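Local coordinates for lipoate-protein ligase, putative (Streptococcus pneumoniae, PDB 1VQZ) that is a putative lipoate-protein ligase of the lipoyl protein ligase A/B family, whose catalytic domain shares a clan with class II tRNA synthetases, at residues His158-Leu170 and Val193-Val206. Residues are numbered along the deposited sequence; the frame is centred on the assembly and turned at random.
With EDO (1,2-ethanediol), chain R.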
loop_
_atom_site.group_PDB
_atom_site.type_symbol
_atom_site.label_atom_id
_atom_site.label_comp_id
_atom_site.label_asym_id
_atom_site.label_seq_id
_atom_site.Cartn_x
_atom_site.Cartn_y
_atom_site.Cartn_z
ATOM N N HIS A 158 -1.843 -4.345 -5.638
ATOM C CA HIS A 158 -3.080 -3.591 -5.466
ATOM C C HIS A 158 -2.833 -2.110 -5.623
ATOM O O HIS A 158 -1.687 -1.625 -5.554
ATOM C CB HIS A 158 -3.848 -3.959 -4.177
ATOM C CG HIS A 158 -3.180 -3.566 -2.897
ATOM N ND1 HIS A 158 -3.815 -3.642 -1.670
ATOM C CD2 HIS A 158 -1.929 -3.096 -2.649
ATOM C CE1 HIS A 158 -2.973 -3.246 -0.722
ATOM N NE2 HIS A 158 -1.837 -2.878 -1.297
ATOM N N GLY A 159 -3.897 -1.385 -5.905
ATOM C CA GLY A 159 -3.709 0.039 -6.115
ATOM C C GLY A 159 -4.975 0.756 -6.434
ATOM O O GLY A 159 -6.039 0.191 -6.285
ATOM N N CYS A 160 -4.814 2.011 -6.882
ATOM C CA CYS A 160 -5.893 3.002 -7.056
ATOM C C CYS A 160 -5.940 3.487 -8.516
ATOM O O CYS A 160 -4.916 3.866 -9.096
ATOM C CB CYS A 160 -5.596 4.245 -6.167
ATOM S SG CYS A 160 -5.540 3.853 -4.419
ATOM N N LEU A 161 -7.126 3.500 -9.093
ATOM C CA LEU A 161 -7.365 4.155 -10.375
ATOM C C LEU A 161 -8.118 5.457 -10.077
ATOM O O LEU A 161 -9.182 5.438 -9.448
ATOM C CB LEU A 161 -8.211 3.245 -11.255
ATOM C CG LEU A 161 -7.482 2.008 -11.785
ATOM C CD1 LEU A 161 -8.426 0.838 -11.981
ATOM C CD2 LEU A 161 -6.795 2.336 -13.109
ATOM N N LEU A 162 -7.533 6.584 -10.480
ATOM C CA LEU A 162 -8.115 7.911 -10.210
ATOM C C LEU A 162 -9.139 8.184 -11.283
ATOM O O LEU A 162 -8.787 8.492 -12.407
ATOM C CB LEU A 162 -7.064 9.033 -10.199
ATOM C CG LEU A 162 -5.821 8.810 -9.314
ATOM C CD1 LEU A 162 -4.834 9.995 -9.440
ATOM C CD2 LEU A 162 -6.221 8.573 -7.888
ATOM N N PHE A 163 -10.418 8.038 -10.908
ATOM C CA PHE A 163 -11.472 8.271 -11.820
ATOM C C PHE A 163 -11.998 9.697 -11.717
ATOM O O PHE A 163 -12.061 10.398 -12.736
ATOM C CB PHE A 163 -12.555 7.199 -11.724
ATOM C CG PHE A 163 -13.590 7.332 -12.799
ATOM C CD1 PHE A 163 -14.702 8.151 -12.609
ATOM C CD2 PHE A 163 -13.420 6.680 -14.009
ATOM C CE1 PHE A 163 -15.611 8.316 -13.654
ATOM C CE2 PHE A 163 -14.308 6.844 -15.039
ATOM C CZ PHE A 163 -15.392 7.661 -14.865
ATOM N N ASP A 164 -12.348 10.139 -10.519
ATOM C CA ASP A 164 -12.706 11.555 -10.301
ATOM C C ASP A 164 -12.502 11.946 -8.843
ATOM O O ASP A 164 -13.379 12.501 -8.181
ATOM C CB ASP A 164 -14.158 11.843 -10.739
ATOM C CG ASP A 164 -14.483 13.360 -10.858
ATOM O OD1 ASP A 164 -13.574 14.237 -10.830
ATOM O OD2 ASP A 164 -15.694 13.670 -11.065
ATOM N N VAL A 165 -11.329 11.614 -8.340
ATOM C CA VAL A 165 -10.999 11.835 -6.969
ATOM C C VAL A 165 -10.833 13.341 -6.741
ATOM O O VAL A 165 -10.311 14.068 -7.611
ATOM C CB VAL A 165 -9.695 11.067 -6.614
ATOM C CG1 VAL A 165 -9.344 11.223 -5.108
ATOM C CG2 VAL A 165 -9.853 9.601 -6.994
ATOM N N ASP A 166 -11.230 13.818 -5.575
ATOM C CA ASP A 166 -10.875 15.188 -5.168
ATOM C C ASP A 166 -9.406 15.190 -4.762
ATOM O O ASP A 166 -9.029 14.682 -3.705
ATOM C CB ASP A 166 -11.808 15.643 -4.059
ATOM C CG ASP A 166 -11.636 17.107 -3.690
ATOM O OD1 ASP A 166 -10.690 17.788 -4.173
ATOM O OD2 ASP A 166 -12.463 17.557 -2.870
ATOM N N LEU A 167 -8.562 15.749 -5.629
ATOM C CA LEU A 167 -7.115 15.725 -5.425
ATOM C C LEU A 167 -6.656 16.805 -4.428
ATOM O O LEU A 167 -5.465 16.900 -4.161
ATOM C CB LEU A 167 -6.372 15.920 -6.759
ATOM C CG LEU A 167 -6.701 14.948 -7.897
ATOM C CD1 LEU A 167 -5.980 15.377 -9.218
ATOM C CD2 LEU A 167 -6.399 13.525 -7.515
ATOM N N SER A 168 -7.586 17.622 -3.908
ATOM C CA SER A 168 -7.233 18.711 -2.995
ATOM C C SER A 168 -7.260 18.329 -1.512
ATOM O O SER A 168 -6.796 19.096 -0.664
ATOM C CB SER A 168 -8.160 19.916 -3.220
ATOM O OG SER A 168 -9.437 19.688 -2.636
ATOM N N VAL A 169 -7.798 17.158 -1.189
ATOM C CA VAL A 169 -8.044 16.815 0.206
ATOM C C VAL A 169 -6.771 16.365 0.931
ATOM O O VAL A 169 -6.509 16.813 2.040
ATOM C CB VAL A 169 -9.165 15.727 0.325
ATOM C CG1 VAL A 169 -9.471 15.367 1.787
ATOM C CG2 VAL A 169 -10.398 16.167 -0.384
ATOM N N LEU A 170 -5.974 15.502 0.303
ATOM C CA LEU A 170 -4.811 14.909 0.979
ATOM C C LEU A 170 -3.941 15.927 1.710
ATOM O O LEU A 170 -3.521 15.690 2.843
ATOM C CB LEU A 170 -3.917 14.136 -0.033
ATOM C CG LEU A 170 -2.736 13.356 0.586
ATOM C CD1 LEU A 170 -3.238 12.211 1.494
ATOM C CD2 LEU A 170 -1.856 12.857 -0.534
ATOM N N VAL A 193 -0.312 14.064 -12.183
ATOM C CA VAL A 193 -1.486 13.150 -12.185
ATOM C C VAL A 193 -2.748 13.692 -12.890
ATOM O O VAL A 193 -2.946 14.906 -13.012
ATOM C CB VAL A 193 -1.895 12.725 -10.768
ATOM C CG1 VAL A 193 -0.643 12.358 -9.942
ATOM C CG2 VAL A 193 -2.679 13.815 -10.053
ATOM N N THR A 194 -3.602 12.776 -13.348
ATOM C CA THR A 194 -4.913 13.133 -13.865
ATOM C C THR A 194 -5.991 12.111 -13.446
ATOM O O THR A 194 -5.682 10.967 -13.098
ATOM C CB THR A 194 -4.896 13.209 -15.386
ATOM O OG1 THR A 194 -6.198 13.586 -15.864
ATOM C CG2 THR A 194 -4.466 11.826 -15.980
ATOM N N ASN A 195 -7.245 12.569 -13.476
ATOM C CA ASN A 195 -8.407 11.739 -13.293
ATOM C C ASN A 195 -8.916 11.286 -14.656
ATOM O O ASN A 195 -8.919 12.049 -15.638
ATOM C CB ASN A 195 -9.490 12.526 -12.527
ATOM C CG ASN A 195 -9.310 12.461 -11.020
ATOM O OD1 ASN A 195 -9.358 11.395 -10.443
ATOM N ND2 ASN A 195 -9.119 13.610 -10.378
ATOM N N ILE A 196 -9.304 10.026 -14.730
ATOM C CA ILE A 196 -9.833 9.457 -15.965
ATOM C C ILE A 196 -10.957 10.330 -16.519
ATOM O O ILE A 196 -10.959 10.641 -17.728
ATOM C CB ILE A 196 -10.274 7.964 -15.779
ATOM C CG1 ILE A 196 -9.036 7.099 -15.482
ATOM C CG2 ILE A 196 -11.022 7.455 -17.058
ATOM C CD1 ILE A 196 -9.283 5.784 -14.812
ATOM N N ILE A 197 -11.888 10.764 -15.661
ATOM C CA ILE A 197 -13.091 11.488 -16.146
ATOM C C ILE A 197 -12.735 12.724 -17.013
ATOM O O ILE A 197 -13.438 13.081 -17.955
ATOM C CB ILE A 197 -14.026 11.905 -14.962
ATOM C CG1 ILE A 197 -15.464 12.121 -15.444
ATOM C CG2 ILE A 197 -13.499 13.158 -14.257
ATOM C CD1 ILE A 197 -16.447 12.357 -14.333
ATOM N N ASN A 198 -11.597 13.325 -16.721
ATOM C CA ASN A 198 -11.129 14.478 -17.438
ATOM C C ASN A 198 -10.543 14.154 -18.784
ATOM O O ASN A 198 -10.345 15.031 -19.578
ATOM C CB ASN A 198 -10.097 15.211 -16.589
ATOM C CG ASN A 198 -10.715 15.797 -15.326
ATOM O OD1 ASN A 198 -11.895 16.219 -15.333
ATOM N ND2 ASN A 198 -9.930 15.854 -14.246
ATOM N N GLU A 199 -10.243 12.891 -19.033
ATOM C CA GLU A 199 -9.620 12.496 -20.287
ATOM C C GLU A 199 -10.651 11.858 -21.246
ATOM O O GLU A 199 -10.414 11.762 -22.455
ATOM C CB GLU A 199 -8.486 11.522 -19.981
ATOM C CG GLU A 199 -7.460 12.030 -18.996
ATOM C CD GLU A 199 -6.701 13.250 -19.475
ATOM O OE1 GLU A 199 -6.814 13.590 -20.670
ATOM O OE2 GLU A 199 -5.973 13.853 -18.646
ATOM N N LEU A 200 -11.768 11.397 -20.673
ATOM C CA LEU A 200 -12.842 10.777 -21.432
ATOM C C LEU A 200 -13.569 11.786 -22.317
ATOM O O LEU A 200 -14.105 12.764 -21.814
ATOM C CB LEU A 200 -13.872 10.158 -20.494
ATOM C CG LEU A 200 -13.452 8.938 -19.706
ATOM C CD1 LEU A 200 -14.498 8.650 -18.641
ATOM C CD2 LEU A 200 -13.296 7.739 -20.620
ATOM N N PRO A 201 -13.639 11.516 -23.632
ATOM C CA PRO A 201 -14.512 12.306 -24.507
ATOM C C PRO A 201 -16.019 12.277 -24.121
ATOM O O PRO A 201 -16.706 13.284 -24.279
ATOM C CB PRO A 201 -14.286 11.680 -25.890
ATOM C CG PRO A 201 -13.115 10.782 -25.780
ATOM C CD PRO A 201 -12.911 10.455 -24.364
ATOM N N LYS A 202 -16.519 11.136 -23.656
ATOM C CA LYS A 202 -17.887 11.036 -23.124
ATOM C C LYS A 202 -17.882 10.640 -21.630
ATOM O O LYS A 202 -17.137 9.738 -21.201
ATOM C CB LYS A 202 -18.703 10.033 -23.930
ATOM N N LYS A 203 -18.737 11.306 -20.853
ATOM C CA LYS A 203 -18.782 11.102 -19.429
ATOM C C LYS A 203 -19.493 9.815 -19.060
ATOM O O LYS A 203 -20.555 9.546 -19.540
ATOM C CB LYS A 203 -19.476 12.275 -18.722
ATOM N N ILE A 204 -18.876 9.045 -18.173
ATOM C CA ILE A 204 -19.516 7.931 -17.507
ATOM C C ILE A 204 -19.127 7.942 -16.053
ATOM O O ILE A 204 -18.204 8.676 -15.661
ATOM C CB ILE A 204 -19.112 6.592 -18.130
ATOM C CG1 ILE A 204 -17.594 6.382 -18.012
ATOM C CG2 ILE A 204 -19.597 6.543 -19.600
ATOM C CD1 ILE A 204 -17.143 4.981 -18.471
ATOM N N THR A 205 -19.846 7.135 -15.262
ATOM C CA THR A 205 -19.579 6.987 -13.853
ATOM C C THR A 205 -18.484 5.978 -13.586
ATOM O O THR A 205 -18.124 5.151 -14.409
ATOM C CB THR A 205 -20.792 6.503 -13.046
ATOM O OG1 THR A 205 -21.164 5.208 -13.510
ATOM C CG2 THR A 205 -21.940 7.459 -13.163
ATOM N N VAL A 206 -17.906 6.136 -12.414
ATOM C CA VAL A 206 -16.918 5.220 -11.908
ATOM C C VAL A 206 -17.459 3.788 -11.853
ATOM O O VAL A 206 -16.724 2.852 -12.152
ATOM C CB VAL A 206 -16.403 5.691 -10.523
ATOM C CG1 VAL A 206 -17.520 5.676 -9.442
ATOM C CG2 VAL A 206 -15.163 4.887 -10.122
HETATM C C1 EDO R . -7.062 17.631 -19.915
HETATM O O1 EDO R . -6.902 16.919 -18.676
HETATM C C2 EDO R . -6.932 16.698 -21.127
HETATM O O2 EDO R . -5.600 16.167 -21.263
#
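Leu162 O, the last carbonyl of strand 154-162, takes the N-H of Ile196 at 2.8 Å in a nearly straight bond (169° at the hydrogen), and Asn195 CA adds a C-H...O contact to the same Leu162 O at 3.4 Å. One residue on, Ile197 N reaches Phe163 O at 3.0 Å, in the carbonyl plane, giving two consecutive backbone bonds where the strand runs out. Beside them the Asn195 amide serves the backbone of Val165 twice. Its OD1 accepts from Val165 N at 2.9 Å, with the donor 50° above the amide carbonyl plane rather than on a lone pair, while Asn195 ND2 gives to Val165 O at 3.0 Å, on a lone pair of that carbonyl. Both ends of the amide are used, which should limit its rotation, although neither bond is straight. Leu167 and Asn195 come from opposite directions, Leu167 CG meeting Asn195 ND2, while Leu167 CD1 and Val193 CG2 meet tip to tip at 3.7 Å. Thr194 O, near Leu162 CB and CD1, is buried without a polar partner. Phe163 swings its ring toward 204-206, with CG anti to the backbone N (chi1 -173°). Val206 CA lies over one face, a CH-pi contact 3.8 Å from the Phe163 ring centroid. Ile204 O sits in the ring plane, 3.1 Å from Phe163 CZ, and the side chains of Ile196 and Leu200 cross Phe163 at about a right angle, Ile196 through CB and CG2 and Leu200 through CD1. Within the lipoyl ligase catalytic domain, the contact joins the end of strand 154-162, paired with 93-101 and 141-151 in the large mixed sheet, to the loop leading into helix 206-220. Ile196 also touches Phe143 of strand 141-151, and Thr205, the N-cap of helix 206-220, caps Lys208 N with OG1.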